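Local atomic coordinates of DNA repair and telomere maintenance protein nbs1 (Schizosaccharomyces pombe, PDB entry 3HUF), a protein that serves as the adaptor subunit of the MRN complex in DNA double-strand break repair, its N-terminal FHA and BRCT domains binding phosphorylated proteins such as Ctp1. Residues Ile17-Gly21 and Asn134-Ile138; Met116-Asn122 and Ile138-Asp144; Tyr167-Lys171 and His242-Leu247; Tyr180-Leu184 and Ser196-Asp200. All coordinates share one frame; numbering follows the deposited sequence.

Contact 1: residues Ile17-Gly21 and Asn134-Ile138; sequences ILFPG and NLLGI
Phe19 and Leu136 lie side by side and point the same way, and their side chains make one part of this contact. Both have CG anti to the carbonyl carbon (chi1 -51° in Phe19, -59° in Leu136). That setting runs the leucine alongside the ring and puts one methyl over a ring face. Leu136 CD2 stands 4.2 Å from the centroid of the Phe19 ring, 20° off its normal, as a CH-pi contact. It is offset toward the rim, so Phe19 CE2 is its nearest ring atom, 3.9 Å from Leu136 CD2. On the opposite face, Ile17 O lies over the centre of the ring. The ring also meets backbone: Phe19 CD2 is 3.4 Å from Leu136 O.

Pro20 makes the other main part. Its ring packs on the peptide between Leu136 and Gly137, with Pro20 CD 3.4 Å from Gly137 N. Pro20 CD also lies 3.5 Å from Leu135 O. No hydrogen bond crosses between the segments. Gly137 N is instead bonded to Asn134 O (2.8 Å), within a type I turn. Gly137 has positive phi and closes a Schellman motif at the end of helix 123-134. A beta carbon there would sit tight against Pro20 CD.

The contact joins the FHA domain to the first BRCT domain. Strand 16-18 is an outermost strand of its antiparallel sheet and pairs with strand 2-6. The turn at 134-138 leads from helix 123-134 into strand 140-141, and Lys188, in the loop after helix 178-184, bonds to Leu135 O.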
# COMPACT_ATOMS: atom_id res chain seq x y z
N ILE A 17 2.52 -15.74 5.56
CA ILE A 17 3.20 -14.57 5.00
C ILE A 17 4.72 -14.79 4.98
O ILE A 17 5.33 -15.08 6.00
CB ILE A 17 2.87 -13.32 5.82
CG1 ILE A 17 1.38 -13.03 5.78
CG2 ILE A 17 3.57 -12.13 5.25
CD1 ILE A 17 1.00 -11.99 6.79
N LEU A 18 5.32 -14.65 3.80
CA LEU A 18 6.75 -14.86 3.65
C LEU A 18 7.48 -13.53 3.52
O LEU A 18 7.22 -12.75 2.63
CB LEU A 18 7.03 -15.73 2.39
CG LEU A 18 6.42 -17.14 2.38
CD1 LEU A 18 6.93 -17.93 1.13
CD2 LEU A 18 6.72 -17.90 3.70
N PHE A 19 8.41 -13.28 4.41
CA PHE A 19 9.18 -12.06 4.36
C PHE A 19 10.45 -12.30 3.54
O PHE A 19 10.82 -13.45 3.32
CB PHE A 19 9.53 -11.63 5.79
CG PHE A 19 8.35 -11.57 6.70
CD1 PHE A 19 8.30 -12.36 7.84
CD2 PHE A 19 7.29 -10.73 6.43
CE1 PHE A 19 7.20 -12.30 8.70
CE2 PHE A 19 6.20 -10.65 7.27
CZ PHE A 19 6.15 -11.45 8.41
N PRO A 20 11.08 -11.22 3.03
CA PRO A 20 12.43 -11.28 2.49
C PRO A 20 13.38 -12.12 3.34
O PRO A 20 13.43 -11.95 4.56
CB PRO A 20 12.84 -9.81 2.50
CG PRO A 20 11.52 -9.10 2.11
CD PRO A 20 10.49 -9.87 2.88
N GLY A 21 14.13 -12.99 2.67
CA GLY A 21 15.07 -13.89 3.31
C GLY A 21 14.92 -15.23 2.63
O GLY A 21 14.34 -15.34 1.55
N ASN A 134 10.94 -2.53 4.88
CA ASN A 134 11.56 -3.21 3.75
C ASN A 134 11.86 -4.68 4.08
O ASN A 134 11.65 -5.55 3.24
CB ASN A 134 12.82 -2.45 3.28
CG ASN A 134 12.49 -1.05 2.71
OD1 ASN A 134 11.32 -0.71 2.40
ND2 ASN A 134 13.52 -0.21 2.61
N LEU A 135 12.31 -4.95 5.31
CA LEU A 135 12.60 -6.30 5.77
C LEU A 135 11.37 -7.19 5.87
O LEU A 135 11.50 -8.40 5.87
CB LEU A 135 13.37 -6.28 7.09
CG LEU A 135 14.78 -5.71 6.96
CD1 LEU A 135 15.35 -5.33 8.31
CD2 LEU A 135 15.71 -6.69 6.23
N LEU A 136 10.18 -6.57 5.93
CA LEU A 136 8.92 -7.29 5.82
C LEU A 136 8.45 -7.47 4.38
O LEU A 136 7.47 -8.17 4.16
CB LEU A 136 7.81 -6.58 6.61
CG LEU A 136 8.02 -6.36 8.11
CD1 LEU A 136 6.81 -5.63 8.75
CD2 LEU A 136 8.29 -7.70 8.81
N GLY A 137 9.12 -6.84 3.42
CA GLY A 137 8.70 -6.85 2.01
C GLY A 137 7.80 -5.69 1.62
O GLY A 137 7.05 -5.77 0.62
N ILE A 138 7.83 -4.63 2.42
CA ILE A 138 6.93 -3.50 2.21
C ILE A 138 7.72 -2.31 1.63
O ILE A 138 8.52 -1.71 2.33
CB ILE A 138 6.13 -3.09 3.50
CG1 ILE A 138 5.29 -4.28 4.02
CG2 ILE A 138 5.18 -1.87 3.22
CD1 ILE A 138 4.82 -4.11 5.52

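Contact 2: residues Met116-Asn122 and Ile138-Asp144; sequences MCIQFDN and IPTGLRD
This is the first beta-alpha-beta crossover of the first BRCT domain. Strands 118-120 and 140-141 run parallel and are joined by helix 123-134. Strand 140-141 is an outermost strand of the four-stranded parallel sheet. Three backbone bonds tie them: Ile118 N to Pro139 O (2.9 Å), Gly141 N to Ile118 O, and Phe120 N to Gly141 O (2.9 Å). The second is longer and more bent, with an N-H...O angle of 141°.

The side chains of Ile118 and Thr140 share one sheet face, toward helix 123-134. There Thr140 CG2 meets the edge of the Phe120 ring at CE1, 3.8 Å away, while Leu126 of the helix packs on both Thr140 and Phe120. Nearer the start of the strands, Ile138 CG2 touches Ile118 CG1 at 3.7 Å. The other branch of Ile138 ends at Met116, with CD1 against SD. At the far end Leu142 CD2 touches two carbonyl oxygens, Phe120 O and Asn122 O, and packs against Phe120 CB.

Gln119 faces the other side, where Tyr60 of helix 57-62 packs on it. Its extended chain, CG anti to the backbone N (chi1 177°), carries the amide beyond the end of strand 140-141. Water 2 joins Phe120 O to Leu142 O. Water 1 links Gln119 NE2 to Asp144 OD1, which also forms a salt bridge with Lys171. Gln119 NE2 donates a nearly straight bond of 2.7 Å to Leu142 O; the nitrogen lies above the carbonyl plane, while the oxygen stays in the amide plane of Gln119.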
# COMPACT_ATOMS: atom_id res chain seq x y z
N MET A 116 0.89 -3.76 -0.99
CA MET A 116 1.10 -3.02 0.24
C MET A 116 2.34 -2.19 0.04
O MET A 116 3.46 -2.74 -0.02
CB MET A 116 1.25 -3.94 1.44
CG MET A 116 1.11 -3.21 2.77
SD MET A 116 1.27 -4.30 4.20
CE MET A 116 0.77 -3.12 5.45
N CYS A 117 2.14 -0.88 -0.10
CA CYS A 117 3.20 0.10 -0.28
C CYS A 117 2.84 1.26 0.62
O CYS A 117 1.72 1.76 0.55
CB CYS A 117 3.28 0.60 -1.73
SG CYS A 117 3.92 -0.59 -2.92
N ILE A 118 3.79 1.68 1.43
CA ILE A 118 3.53 2.66 2.49
C ILE A 118 4.19 4.00 2.20
O ILE A 118 5.42 4.09 2.10
CB ILE A 118 3.91 2.10 3.90
CG1 ILE A 118 3.01 0.90 4.28
CG2 ILE A 118 3.81 3.20 4.95
CD1 ILE A 118 3.24 0.35 5.68
N GLN A 119 3.38 5.05 2.05
CA GLN A 119 3.91 6.40 1.86
C GLN A 119 4.05 7.08 3.21
O GLN A 119 3.18 6.92 4.06
CB GLN A 119 3.02 7.23 0.94
CG GLN A 119 3.50 8.69 0.78
CD GLN A 119 2.69 9.46 -0.23
OE1 GLN A 119 1.55 9.11 -0.50
NE2 GLN A 119 3.28 10.50 -0.81
N PHE A 120 5.15 7.82 3.41
CA PHE A 120 5.37 8.57 4.63
C PHE A 120 5.25 10.05 4.33
O PHE A 120 5.54 10.48 3.22
CB PHE A 120 6.76 8.31 5.20
CG PHE A 120 6.87 7.00 5.93
CD1 PHE A 120 6.96 5.80 5.22
CD2 PHE A 120 6.90 6.98 7.33
CE1 PHE A 120 7.09 4.59 5.88
CE2 PHE A 120 7.01 5.77 8.01
CZ PHE A 120 7.10 4.57 7.28
N ASP A 121 4.81 10.82 5.31
CA ASP A 121 4.62 12.24 5.09
C ASP A 121 5.86 13.04 5.45
O ASP A 121 5.93 14.23 5.22
CB ASP A 121 3.43 12.74 5.90
CG ASP A 121 2.87 14.03 5.35
OD1 ASP A 121 3.08 14.34 4.14
OD2 ASP A 121 2.23 14.73 6.14
N ASN A 122 6.87 12.36 5.98
CA ASN A 122 7.98 13.05 6.62
C ASN A 122 9.25 12.26 6.36
O ASN A 122 9.28 11.05 6.57
CB ASN A 122 7.65 13.13 8.12
CG ASN A 122 8.70 13.83 8.93
OD1 ASN A 122 9.76 13.27 9.21
ND2 ASN A 122 8.39 15.04 9.37
N ILE A 138 7.83 -4.63 2.42
CA ILE A 138 6.93 -3.50 2.21
C ILE A 138 7.72 -2.31 1.63
O ILE A 138 8.52 -1.71 2.33
CB ILE A 138 6.13 -3.09 3.50
CG1 ILE A 138 5.29 -4.28 4.02
CG2 ILE A 138 5.18 -1.87 3.22
CD1 ILE A 138 4.82 -4.11 5.52
N PRO A 139 7.51 -2.00 0.34
CA PRO A 139 8.14 -0.79 -0.22
C PRO A 139 7.58 0.47 0.42
O PRO A 139 6.40 0.51 0.84
CB PRO A 139 7.79 -0.85 -1.72
CG PRO A 139 7.32 -2.27 -1.98
CD PRO A 139 6.70 -2.71 -0.67
N THR A 140 8.43 1.49 0.52
CA THR A 140 8.10 2.74 1.18
C THR A 140 8.65 3.89 0.35
O THR A 140 9.55 3.69 -0.48
CB THR A 140 8.75 2.82 2.55
OG1 THR A 140 10.14 2.49 2.42
CG2 THR A 140 8.11 1.84 3.53
N GLY A 141 8.14 5.10 0.60
CA GLY A 141 8.59 6.29 -0.10
C GLY A 141 7.92 7.54 0.44
O GLY A 141 7.08 7.47 1.34
N LEU A 142 8.29 8.67 -0.14
CA LEU A 142 7.84 9.98 0.29
C LEU A 142 6.92 10.59 -0.77
O LEU A 142 5.88 11.14 -0.45
CB LEU A 142 9.07 10.89 0.47
CG LEU A 142 9.20 11.74 1.74
CD1 LEU A 142 8.36 13.03 1.71
CD2 LEU A 142 8.89 10.92 3.01
N ARG A 143 7.31 10.44 -2.03
CA ARG A 143 6.61 11.06 -3.16
C ARG A 143 5.33 10.31 -3.48
O ARG A 143 5.14 9.17 -3.05
CB ARG A 143 7.50 11.10 -4.41
CG ARG A 143 8.81 11.81 -4.21
CD ARG A 143 8.60 13.27 -4.02
NE ARG A 143 9.48 13.84 -2.99
CZ ARG A 143 9.05 14.56 -1.96
NH1 ARG A 143 7.76 14.82 -1.80
NH2 ARG A 143 9.93 15.03 -1.08
N ASP A 144 4.46 10.95 -4.24
CA ASP A 144 3.20 10.33 -4.59
C ASP A 144 3.40 9.10 -5.47
O ASP A 144 4.26 9.10 -6.33
CB ASP A 144 2.31 11.32 -5.34
CG ASP A 144 0.94 10.77 -5.55
OD1 ASP A 144 0.22 10.59 -4.54
OD2 ASP A 144 0.60 10.47 -6.70
O HOH W 1 1.10 12.09 -2.53
O HOH W 2 4.98 12.60 1.57

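Contact 3: residues Tyr167-Lys171 and His242-Leu247; sequences YAFLK and HLLELL
Apolar packing between Leu170 and Leu243 forms the centre of this contact. Helix 163-170 of the first BRCT domain meets helix 238-246 of the second. The two leucine side chains cross at about a right angle. Leu170 CD1 is modelled 3.2 Å from Leu243 CD1, too close for two methyls, so their exact positions are doubtful. The same Leu170 methyl touches Leu247 CD2 at 3.8 Å. Leu246 CD1 packs on Leu170 CB and reaches the CB of Lys171. Trp298 of helix 294-302 also packs on Leu170.

The aromatic contacts come from Tyr167. Its CG is anti to the backbone N (chi1 -170°), which carries the ring past Leu243 in the opposite direction to that side chain. Tyr167 CD1 lies 3.5 Å from Leu243 CB. Lys171 CD packs over one ring face, and its NZ has Asp144 as partner. The hydroxyl ends at the edge of the imidazole, with Tyr167 OH 3.1 Å from His242 CD2. A leucine in place of Tyr167 would probably leave a gap beside Leu243 and the imidazole edge without its oxygen neighbour.

The side-chain hydrogen bond among these residues is internal to helix 238-246. His242 ND1 donates a straight bond to Glu245 OE2 (3.2 Å, 170°), in the imidazole plane. This helps to set the ring's rotation, with Leu246 CG over one face. No hydrogen bond crosses between the segments, so apolar packing probably accounts for most of the hold between the two helices here.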
# COMPACT_ATOMS: atom_id res chain seq x y z
N TYR A 167 -4.83 14.54 0.63
CA TYR A 167 -4.81 13.83 -0.63
C TYR A 167 -5.00 12.33 -0.46
O TYR A 167 -5.82 11.74 -1.16
CB TYR A 167 -3.51 14.12 -1.39
CG TYR A 167 -3.53 13.60 -2.81
CD1 TYR A 167 -4.62 13.86 -3.66
CD2 TYR A 167 -2.46 12.86 -3.31
CE1 TYR A 167 -4.64 13.39 -4.96
CE2 TYR A 167 -2.47 12.40 -4.62
CZ TYR A 167 -3.55 12.66 -5.44
OH TYR A 167 -3.54 12.16 -6.72
N ALA A 168 -4.27 11.73 0.49
CA ALA A 168 -4.42 10.32 0.80
C ALA A 168 -5.86 9.98 1.21
O ALA A 168 -6.43 9.00 0.74
CB ALA A 168 -3.47 9.90 1.88
N PHE A 169 -6.43 10.80 2.09
CA PHE A 169 -7.82 10.63 2.51
C PHE A 169 -8.78 10.59 1.32
O PHE A 169 -9.66 9.73 1.23
CB PHE A 169 -8.21 11.79 3.43
CG PHE A 169 -9.53 11.61 4.08
CD1 PHE A 169 -9.68 10.70 5.12
CD2 PHE A 169 -10.63 12.35 3.67
CE1 PHE A 169 -10.91 10.54 5.74
CE2 PHE A 169 -11.85 12.19 4.29
CZ PHE A 169 -11.99 11.28 5.32
N LEU A 170 -8.61 11.54 0.40
CA LEU A 170 -9.50 11.69 -0.74
C LEU A 170 -9.39 10.58 -1.77
O LEU A 170 -10.41 10.16 -2.32
CB LEU A 170 -9.30 13.06 -1.39
CG LEU A 170 -9.95 14.20 -0.63
CD1 LEU A 170 -9.41 15.52 -1.11
CD2 LEU A 170 -11.46 14.15 -0.81
N LYS A 171 -8.17 10.10 -2.04
CA LYS A 171 -8.03 8.98 -2.98
C LYS A 171 -8.25 7.60 -2.33
O LYS A 171 -7.91 6.56 -2.90
CB LYS A 171 -6.73 9.07 -3.83
CG LYS A 171 -5.45 9.48 -3.11
CD LYS A 171 -4.22 9.28 -4.00
CE LYS A 171 -2.93 9.15 -3.17
NZ LYS A 171 -1.83 8.46 -3.95
N HIS A 242 -5.29 16.31 -9.56
CA HIS A 242 -6.17 15.21 -9.22
C HIS A 242 -6.89 15.44 -7.89
O HIS A 242 -8.06 15.10 -7.75
CB HIS A 242 -5.45 13.87 -9.24
CG HIS A 242 -6.35 12.69 -8.99
ND1 HIS A 242 -7.54 12.52 -9.65
CD2 HIS A 242 -6.23 11.64 -8.14
CE1 HIS A 242 -8.12 11.41 -9.22
NE2 HIS A 242 -7.35 10.87 -8.30
N LEU A 243 -6.18 16.02 -6.93
CA LEU A 243 -6.76 16.42 -5.66
C LEU A 243 -7.95 17.38 -5.89
O LEU A 243 -9.04 17.14 -5.36
CB LEU A 243 -5.67 17.04 -4.76
CG LEU A 243 -5.95 17.74 -3.42
CD1 LEU A 243 -7.13 17.20 -2.70
CD2 LEU A 243 -4.73 17.62 -2.53
N LEU A 244 -7.75 18.41 -6.70
CA LEU A 244 -8.81 19.38 -7.01
C LEU A 244 -9.95 18.79 -7.85
O LEU A 244 -11.11 19.13 -7.64
CB LEU A 244 -8.23 20.64 -7.66
CG LEU A 244 -7.12 21.33 -6.86
CD1 LEU A 244 -6.45 22.37 -7.72
CD2 LEU A 244 -7.66 21.94 -5.55
N GLU A 245 -9.60 17.93 -8.80
CA GLU A 245 -10.59 17.11 -9.51
C GLU A 245 -11.50 16.37 -8.54
O GLU A 245 -12.72 16.44 -8.66
CB GLU A 245 -9.89 16.06 -10.37
CG GLU A 245 -9.98 16.30 -11.85
CD GLU A 245 -9.47 15.11 -12.65
OE1 GLU A 245 -9.66 15.13 -13.88
OE2 GLU A 245 -8.89 14.17 -12.05
N LEU A 246 -10.89 15.66 -7.58
CA LEU A 246 -11.64 14.91 -6.56
C LEU A 246 -12.62 15.76 -5.75
O LEU A 246 -13.59 15.23 -5.22
CB LEU A 246 -10.69 14.14 -5.63
CG LEU A 246 -9.91 13.00 -6.29
CD1 LEU A 246 -9.01 12.28 -5.29
CD2 LEU A 246 -10.84 12.01 -7.00
N LEU A 247 -12.38 17.07 -5.69
CA LEU A 247 -13.29 18.01 -5.04
C LEU A 247 -14.38 18.47 -6.00
O LEU A 247 -15.27 19.22 -5.63
CB LEU A 247 -12.52 19.21 -4.46
CG LEU A 247 -11.40 18.89 -3.47
CD1 LEU A 247 -10.63 20.15 -3.05
CD2 LEU A 247 -11.92 18.14 -2.24

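Contact 4: residues Tyr180-Leu184 and Ser196-Asp200; sequences YLQYL and SLMPD. With SCN (thiocyanate ion), chain E.
Tyr180 and Tyr183 both turn CG anti to the backbone N (chi1 179° and 169°), which brings both hydroxyls to the backbone at the start of helix 198-209. Tyr180 OH donates a short bond of 2.6 Å to Leu197 O. The hydroxyl stands above that carbonyl plane, while the oxygen lies at the ring edge, near its plane. Asp200 CB also meets this edge, 3.9 Å from Tyr180 CE1. Tyr183 OH lies 3.2 Å from Ser196 O, a weak bond at most and not settled, since Asp200 OD1 is also 3.1 Å from Tyr183 OH. The ring and carboxylate planes are 68° apart.

Helix 178-184 is the last helix of the first BRCT domain, and helix 198-209 follows it in the chain, on the way to the second. A phenylalanine in place of Tyr180 would probably leave Leu197 O without this hydroxyl donor.

Leu197 fills the space beside the tyrosines. Its CD1 touches Leu184 CD2 at 3.8 Å, and its CD2 lies 3.5 Å from Tyr183 OH. A thiocyanate ion, probably from the crystallisation liquor, accepts a 3.0 Å bond at its N from Leu197 N.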
# COMPACT_ATOMS: atom_id res chain seq x y z
N TYR A 180 0.51 1.97 14.55
CA TYR A 180 0.48 0.82 13.66
C TYR A 180 1.89 0.38 13.25
O TYR A 180 2.18 -0.82 13.14
CB TYR A 180 -0.38 1.10 12.42
CG TYR A 180 -0.41 -0.07 11.45
CD1 TYR A 180 -1.17 -1.22 11.71
CD2 TYR A 180 0.33 -0.03 10.28
CE1 TYR A 180 -1.18 -2.29 10.81
CE2 TYR A 180 0.33 -1.08 9.37
CZ TYR A 180 -0.44 -2.21 9.64
OH TYR A 180 -0.42 -3.24 8.73
N LEU A 181 2.78 1.35 13.03
CA LEU A 181 4.17 1.03 12.71
C LEU A 181 4.82 0.25 13.86
O LEU A 181 5.53 -0.72 13.62
CB LEU A 181 4.96 2.29 12.38
CG LEU A 181 4.49 3.09 11.17
CD1 LEU A 181 5.28 4.38 11.02
CD2 LEU A 181 4.56 2.27 9.87
N GLN A 182 4.55 0.67 15.09
CA GLN A 182 5.04 -0.04 16.27
C GLN A 182 4.58 -1.51 16.27
O GLN A 182 5.36 -2.41 16.58
CB GLN A 182 4.62 0.69 17.55
CG GLN A 182 5.35 2.02 17.74
CD GLN A 182 4.86 2.81 18.94
OE1 GLN A 182 4.03 2.31 19.72
NE2 GLN A 182 5.36 4.03 19.11
N TYR A 183 3.32 -1.73 15.91
CA TYR A 183 2.79 -3.06 15.67
C TYR A 183 3.59 -3.82 14.62
O TYR A 183 4.03 -4.93 14.87
CB TYR A 183 1.31 -2.99 15.30
CG TYR A 183 0.70 -4.27 14.77
CD1 TYR A 183 0.62 -5.40 15.57
CD2 TYR A 183 0.17 -4.34 13.48
CE1 TYR A 183 0.05 -6.59 15.08
CE2 TYR A 183 -0.40 -5.52 12.99
CZ TYR A 183 -0.46 -6.63 13.80
OH TYR A 183 -1.03 -7.80 13.33
N LEU A 184 3.81 -3.23 13.44
CA LEU A 184 4.65 -3.90 12.42
C LEU A 184 6.06 -4.28 12.88
O LEU A 184 6.63 -5.28 12.42
CB LEU A 184 4.73 -3.08 11.14
CG LEU A 184 3.45 -2.90 10.34
CD1 LEU A 184 3.73 -2.13 9.07
CD2 LEU A 184 2.79 -4.24 10.04
N SER A 196 -2.91 -10.98 7.94
CA SER A 196 -2.75 -10.75 9.38
C SER A 196 -2.52 -9.31 9.85
O SER A 196 -2.87 -8.97 10.97
CB SER A 196 -1.60 -11.58 9.92
OG SER A 196 -2.05 -12.87 10.20
N LEU A 197 -1.90 -8.49 9.01
CA LEU A 197 -1.51 -7.12 9.38
C LEU A 197 -2.46 -6.05 8.84
O LEU A 197 -2.40 -4.89 9.26
CB LEU A 197 -0.07 -6.84 8.91
CG LEU A 197 0.99 -7.92 9.21
CD1 LEU A 197 2.33 -7.67 8.49
CD2 LEU A 197 1.19 -8.09 10.70
N MET A 198 -3.33 -6.43 7.91
CA MET A 198 -4.19 -5.49 7.18
C MET A 198 -5.37 -4.93 7.95
O MET A 198 -5.64 -3.73 7.84
CB MET A 198 -4.74 -6.10 5.87
CG MET A 198 -3.76 -6.42 4.80
SD MET A 198 -2.54 -5.14 4.44
CE MET A 198 -2.17 -5.55 2.73
N PRO A 199 -6.15 -5.79 8.64
CA PRO A 199 -7.27 -5.24 9.38
C PRO A 199 -6.89 -4.28 10.50
O PRO A 199 -7.68 -3.41 10.84
CB PRO A 199 -7.95 -6.49 9.97
CG PRO A 199 -7.55 -7.60 9.07
CD PRO A 199 -6.13 -7.26 8.77
N ASP A 200 -5.70 -4.43 11.09
CA ASP A 200 -5.29 -3.54 12.19
C ASP A 200 -5.02 -2.17 11.62
O ASP A 200 -5.23 -1.17 12.29
CB ASP A 200 -4.03 -4.04 12.91
CG ASP A 200 -4.31 -5.17 13.89
OD1 ASP A 200 -3.71 -6.26 13.72
OD2 ASP A 200 -5.11 -5.00 14.82
S SCN E . -0.66 -10.06 3.66
C SCN E . -0.80 -9.06 5.10
N SCN E . -1.07 -8.63 6.16

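In the fold
The four contacts follow the elongated chain from the FHA domain through the first BRCT domain to the second. Contacts 1 and 2 share Ile138, with centres 16 Å apart and their segments alternating in sequence. Contact 4 touches both: Leu184 meets Leu136 and Ile138, and Met116 meets Tyr180. Contact 3 lies about 17 Å from contact 2, centre to centre, and touches it through Lys171 and Asp144. Contacts 1 and 3 are 31 Å apart between centres, on opposite sides of the chain's centre. In sequence contact 4 falls between the two segments of contact 3. The first BRCT domain thus touches both outer domains, which places the phosphoprotein-binding FHA and BRCT domains in one continuous unit.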